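Local atomic coordinates of UPF0342 protein YheA (Bacillus subtilis, PDB entry 2OEE), a protein that is of unknown function but belongs to the UPF0342 family, related in sequence to the YlbF/YmcA regulators of competence. Residues Glu81-Ser84 against Gln85-Ala89. Sequence-based numbering, arbitrary orientation.
Sequences EKIS and QLMEA. With CA (calcium ion), chain C.
Q85 meets E81 and K82, one turn earlier on the same helix, through both ends of its amide. Its NE2 donates to OE2 of E81 at 3.0 Å in a nearly straight bond (166°). The carboxylate takes it on its anti lone pair, and its plane stands 64° from the amide plane. K82 NZ donates to OE1 of Q85 at 2.7 Å, with the nitrogen tilted from the carbonyl plane. A carboxylate acceptor on NE2 and an ammonium donor on OE1 thus set the rotation of the amide. With an alanine here, K82 NZ would probably lose this acceptor and its bent chain move more freely, while E81 OE2 would lose its N-H donor. L86 packs onto helices 20-34 and 36-48 and Y112 of the second subunit. M87, a selenomethionine, lies alongside I83, its SE 4.0 Å from I83 CG2. Both also touch V77. Waters 1 and 2 bind the calcium ion and donate to OE1 and OE2 of E88, so E88 is a second-shell residue. E81 binds the metal directly and bidentately, by OE1 at 2.4 Å and OE2 at 2.5 Å. Its CG lies anti to the backbone N (chi1 180°) and the chain bends at chi2, which brings the carboxylate to the ion. Water 3 is a further ligand. The pattern is a surface calcium site on the first two turns of an amphipathic helix, with i to i+4 backbone bonds beneath and apolar packing on the buried face.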
loop_
_atom_site.group_PDB
_atom_site.type_symbol
_atom_site.label_atom_id
_atom_site.label_comp_id
_atom_site.label_asym_id
_atom_site.label_seq_id
_atom_site.Cartn_x
_atom_site.Cartn_y
_atom_site.Cartn_z
ATOM N N GLU A 81 25.606 6.426 -12.948
ATOM C CA GLU A 81 25.756 5.892 -11.582
ATOM C C GLU A 81 24.870 6.610 -10.545
ATOM O O GLU A 81 24.137 5.953 -9.804
ATOM C CB GLU A 81 27.234 5.869 -11.159
ATOM C CG GLU A 81 27.486 5.327 -9.719
ATOM C CD GLU A 81 26.983 3.899 -9.493
ATOM O OE1 GLU A 81 27.062 3.028 -10.404
ATOM O OE2 GLU A 81 26.485 3.622 -8.381
ATOM N N LYS A 82 24.924 7.941 -10.506
ATOM C CA LYS A 82 24.205 8.702 -9.486
ATOM C C LYS A 82 22.691 8.551 -9.649
ATOM O O LYS A 82 21.968 8.386 -8.660
ATOM C CB LYS A 82 24.553 10.181 -9.573
ATOM C CG LYS A 82 24.887 10.940 -8.283
ATOM C CD LYS A 82 24.797 10.159 -6.945
ATOM C CE LYS A 82 26.249 9.808 -6.570
ATOM N NZ LYS A 82 26.548 9.387 -5.163
ATOM N N ILE A 83 22.190 8.658 -10.874
ATOM C CA ILE A 83 20.752 8.442 -11.104
ATOM C C ILE A 83 20.338 7.024 -10.684
ATOM O O ILE A 83 19.241 6.822 -10.145
ATOM C CB ILE A 83 20.351 8.690 -12.572
ATOM C CG1 ILE A 83 20.526 10.179 -12.927
ATOM C CG2 ILE A 83 18.896 8.231 -12.845
ATOM C CD1 ILE A 83 20.405 10.451 -14.439
ATOM N N SER A 84 21.214 6.051 -10.928
ATOM C CA SER A 84 20.917 4.658 -10.562
ATOM C C SER A 84 20.787 4.525 -9.057
ATOM O O SER A 84 19.948 3.767 -8.597
ATOM C CB SER A 84 22.015 3.695 -11.037
ATOM O OG SER A 84 21.988 3.616 -12.451
ATOM N N GLN A 85 21.634 5.252 -8.329
ATOM C CA GLN A 85 21.595 5.304 -6.847
ATOM C C GLN A 85 20.281 5.886 -6.328
ATOM O O GLN A 85 19.699 5.369 -5.372
ATOM C CB GLN A 85 22.785 6.090 -6.292
ATOM C CG GLN A 85 24.137 5.357 -6.456
ATOM C CD GLN A 85 25.321 6.092 -5.866
ATOM O OE1 GLN A 85 25.179 7.052 -5.097
ATOM N NE2 GLN A 85 26.518 5.664 -6.251
ATOM N N LEU A 86 19.829 6.973 -6.957
ATOM C CA LEU A 86 18.505 7.531 -6.673
ATOM C C LEU A 86 17.372 6.518 -6.956
ATOM O O LEU A 86 16.479 6.335 -6.116
ATOM C CB LEU A 86 18.293 8.855 -7.451
ATOM C CG LEU A 86 16.870 9.445 -7.455
ATOM C CD1 LEU A 86 16.377 9.742 -6.004
ATOM C CD2 LEU A 86 16.816 10.693 -8.340
HETATM N N MSE A 87 17.415 5.865 -8.114
HETATM C CA MSE A 87 16.417 4.868 -8.494
HETATM C C MSE A 87 16.435 3.673 -7.545
HETATM O O MSE A 87 15.376 3.155 -7.175
HETATM C CB MSE A 87 16.580 4.427 -9.960
HETATM C CG MSE A 87 16.196 5.554 -10.972
HETATM SE SE MSE A 87 16.428 5.076 -12.713
HETATM C CE MSE A 87 15.251 3.733 -12.899
ATOM N N GLU A 88 17.635 3.269 -7.129
ATOM C CA GLU A 88 17.763 2.219 -6.116
ATOM C C GLU A 88 17.157 2.656 -4.776
ATOM O O GLU A 88 16.425 1.873 -4.148
ATOM C CB GLU A 88 19.224 1.795 -5.967
ATOM C CG GLU A 88 19.724 0.895 -7.127
ATOM C CD GLU A 88 21.259 0.752 -7.206
ATOM O OE1 GLU A 88 22.003 1.600 -6.673
ATOM O OE2 GLU A 88 21.731 -0.212 -7.842
ATOM N N ALA A 89 17.467 3.880 -4.331
ATOM C CA ALA A 89 16.841 4.438 -3.115
ATOM C C ALA A 89 15.317 4.534 -3.218
ATOM O O ALA A 89 14.621 4.243 -2.231
ATOM C CB ALA A 89 17.451 5.786 -2.726
HETATM CA CA CA C . 25.782 1.354 -9.233
HETATM O O HOH W 1 23.617 2.414 -8.571
HETATM O O HOH W 2 24.628 -0.478 -8.373
HETATM O O HOH W 3 24.952 1.190 -11.427
#